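Local coordinates for putative exported protein (Bacteroides fragilis, PDB 4RAA), which is of unknown function but folds as a six-bladed beta-propeller of the YWTD superfamily and is presumably exported, at residues K153-F159 with Y171-K175. Residue numbers count along the deposited sequence, not the author numbering.
Sequences KLSDFYF and YKMNK
Residues 153-156 form a short 3-10 turn, closed by Asp156 N to Lys153 O at 3.1 Å, and lead into strand 157-162, whose start pairs antiparallel with the end of strand 168-174. Two bridges fix the register: Phe157 faces Asn174 as a non-hydrogen-bonded pair (CA-CA 4.7 Å), and Phe159 faces Lys172 as a hydrogen-bonded pair (CA-CA 5.0 Å), with Phe159 N to Lys172 O at 3.1 Å and Lys172 N to Phe159 O at 2.9 Å. Between them both chains turn a corner, Tyr158 at phi/psi -83/-41° and Met173 at 62/110°, yet Tyr158 N still reaches Met173 O at 2.9 Å. Lys175 N to Asp156 O (3.2 Å) extends the pairing to the turn.

Phe159 and Lys172 share one sheet face (CB-CB 4.2 Å). Tyr171 (chi1 m) puts CB 3.4 Å from the ring centroid of Phe157 (chi1 m), 8° off its normal, while the two rings are slid apart (centroids 5.3 Å, planes 27°). Lys153, all-trans, lays CG over the Tyr171 ring, 4.2 Å from its centroid; Leu154 CD1 touches Tyr171 CD2 at 3.9 Å. Met173 (m, t, p), a selenomethionine, makes an oblique Met-aromatic contact, SE to Phe159 CE2 3.7 Å, beside Thr200 of strand 195-200. Lys175, trans at chi1 and chi2, lays CD over the Tyr158 ring, 3.8 Å from its centroid; p at chi3 (68°) then turns CE back, and NZ donates to Phe157 O at 3.0 Å.

This is the outer hairpin of a four-stranded antiparallel propeller blade. Lys175 NZ is also hydrogen-bonded to Glu148 O, so its ammonium ties two backbone carbonyls together while its methylenes serve as an apolar surface for Tyr158.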
loop_
_atom_site.group_PDB
_atom_site.type_symbol
_atom_site.label_atom_id
_atom_site.label_comp_id
_atom_site.label_asym_id
_atom_site.label_seq_id
_atom_site.Cartn_x
_atom_site.Cartn_y
_atom_site.Cartn_z
ATOM N N LYS A 153 19.696 -4.213 -9.173
ATOM C CA LYS A 153 20.180 -5.519 -8.626
ATOM C C LYS A 153 19.164 -6.627 -8.859
ATOM O O LYS A 153 19.534 -7.772 -9.122
ATOM C CB LYS A 153 20.503 -5.461 -7.117
ATOM C CG LYS A 153 21.055 -6.781 -6.553
ATOM C CD LYS A 153 21.548 -6.701 -5.110
ATOM C CE LYS A 153 22.043 -8.070 -4.631
ATOM N NZ LYS A 153 22.551 -8.086 -3.226
ATOM N N LEU A 154 17.889 -6.271 -8.743
ATOM C CA LEU A 154 16.782 -7.193 -8.995
ATOM C C LEU A 154 16.772 -7.768 -10.427
ATOM O O LEU A 154 16.246 -8.863 -10.646
ATOM C CB LEU A 154 15.451 -6.495 -8.677
ATOM C CG LEU A 154 14.157 -7.297 -8.768
ATOM C CD1 LEU A 154 14.185 -8.526 -7.876
ATOM C CD2 LEU A 154 12.993 -6.410 -8.398
ATOM N N SER A 155 17.349 -7.032 -11.385
ATOM C CA SER A 155 17.486 -7.485 -12.780
ATOM C C SER A 155 18.428 -8.682 -12.967
ATOM O O SER A 155 18.378 -9.308 -14.013
ATOM C CB SER A 155 17.996 -6.352 -13.676
ATOM O OG SER A 155 17.285 -5.149 -13.450
ATOM N N ASP A 156 19.311 -8.949 -11.990
ATOM C CA ASP A 156 20.261 -10.088 -12.012
ATOM C C ASP A 156 19.748 -11.373 -11.330
ATOM O O ASP A 156 20.524 -12.316 -11.113
ATOM C CB ASP A 156 21.600 -9.675 -11.367
ATOM C CG ASP A 156 22.302 -8.546 -12.109
ATOM O OD1 ASP A 156 22.173 -8.441 -13.352
ATOM O OD2 ASP A 156 23.021 -7.776 -11.436
ATOM N N PHE A 157 18.459 -11.412 -10.988
ATOM C CA PHE A 157 17.833 -12.585 -10.374
ATOM C C PHE A 157 16.495 -12.880 -11.035
ATOM O O PHE A 157 15.880 -11.987 -11.636
ATOM C CB PHE A 157 17.637 -12.365 -8.880
ATOM C CG PHE A 157 18.914 -12.318 -8.101
ATOM C CD1 PHE A 157 19.592 -11.109 -7.908
ATOM C CD2 PHE A 157 19.438 -13.477 -7.521
ATOM C CE1 PHE A 157 20.776 -11.061 -7.159
ATOM C CE2 PHE A 157 20.624 -13.435 -6.772
ATOM C CZ PHE A 157 21.294 -12.226 -6.591
ATOM N N TYR A 158 16.059 -14.135 -10.931
ATOM C CA TYR A 158 14.761 -14.561 -11.485
ATOM C C TYR A 158 13.591 -14.254 -10.537
ATOM O O TYR A 158 12.528 -13.827 -11.001
ATOM C CB TYR A 158 14.768 -16.046 -11.869
ATOM C CG TYR A 158 15.349 -16.340 -13.235
ATOM C CD1 TYR A 158 14.656 -15.977 -14.385
ATOM C CD2 TYR A 158 16.554 -17.032 -13.387
ATOM C CE1 TYR A 158 15.162 -16.248 -15.647
ATOM C CE2 TYR A 158 17.064 -17.327 -14.652
ATOM C CZ TYR A 158 16.365 -16.928 -15.780
ATOM O OH TYR A 158 16.849 -17.198 -17.042
ATOM N N PHE A 159 13.793 -14.470 -9.229
ATOM C CA PHE A 159 12.768 -14.245 -8.181
ATOM C C PHE A 159 13.322 -13.452 -7.008
ATOM O O PHE A 159 14.535 -13.298 -6.866
ATOM C CB PHE A 159 12.244 -15.578 -7.636
ATOM C CG PHE A 159 11.806 -16.539 -8.702
ATOM C CD1 PHE A 159 10.500 -16.524 -9.182
ATOM C CD2 PHE A 159 12.710 -17.468 -9.232
ATOM C CE1 PHE A 159 10.103 -17.407 -10.175
ATOM C CE2 PHE A 159 12.319 -18.358 -10.218
ATOM C CZ PHE A 159 11.017 -18.321 -10.693
ATOM N N TYR A 171 17.174 -12.063 -2.603
ATOM C CA TYR A 171 17.055 -12.277 -4.037
ATOM C C TYR A 171 17.366 -13.752 -4.269
ATOM O O TYR A 171 18.312 -14.283 -3.678
ATOM C CB TYR A 171 18.046 -11.419 -4.819
ATOM C CG TYR A 171 17.968 -9.934 -4.570
ATOM C CD1 TYR A 171 18.680 -9.344 -3.513
ATOM C CD2 TYR A 171 17.206 -9.104 -5.403
ATOM C CE1 TYR A 171 18.619 -7.969 -3.282
ATOM C CE2 TYR A 171 17.139 -7.729 -5.188
ATOM C CZ TYR A 171 17.840 -7.164 -4.127
ATOM O OH TYR A 171 17.774 -5.807 -3.912
ATOM N N LYS A 172 16.600 -14.388 -5.161
ATOM C CA LYS A 172 16.671 -15.833 -5.407
ATOM C C LYS A 172 16.900 -16.173 -6.874
ATOM O O LYS A 172 16.267 -15.585 -7.752
ATOM C CB LYS A 172 15.344 -16.476 -4.968
ATOM C CG LYS A 172 14.932 -16.253 -3.508
ATOM C CD LYS A 172 15.948 -16.829 -2.524
ATOM C CE LYS A 172 15.455 -16.793 -1.088
ATOM N NZ LYS A 172 16.456 -17.349 -0.139
HETATM N N MSE A 173 17.769 -17.156 -7.109
HETATM C CA MSE A 173 18.127 -17.687 -8.438
HETATM C C MSE A 173 18.783 -16.721 -9.393
HETATM O O MSE A 173 18.135 -15.825 -9.932
HETATM C CB MSE A 173 16.961 -18.378 -9.137
HETATM C CG MSE A 173 16.868 -19.776 -8.554
HETATM SE SE MSE A 173 15.088 -20.449 -8.946
HETATM C CE MSE A 173 15.591 -20.917 -10.775
ATOM N N ASN A 174 20.069 -16.964 -9.645
ATOM C CA ASN A 174 20.889 -16.152 -10.534
ATOM C C ASN A 174 20.400 -16.241 -11.993
ATOM O O ASN A 174 20.145 -17.342 -12.479
ATOM C CB ASN A 174 22.347 -16.620 -10.445
ATOM C CG ASN A 174 23.302 -15.638 -11.071
ATOM O OD1 ASN A 174 23.948 -15.941 -12.077
ATOM N ND2 ASN A 174 23.369 -14.430 -10.505
ATOM N N LYS A 175 20.262 -15.084 -12.648
ATOM C CA LYS A 175 19.787 -14.960 -14.041
ATOM C C LYS A 175 20.942 -14.503 -14.937
ATOM O O LYS A 175 21.314 -13.322 -14.926
ATOM C CB LYS A 175 18.612 -13.976 -14.095
ATOM C CG LYS A 175 18.036 -13.669 -15.482
ATOM C CD LYS A 175 16.643 -13.046 -15.415
ATOM C CE LYS A 175 16.653 -11.643 -14.833
ATOM N NZ LYS A 175 15.326 -11.071 -14.464
#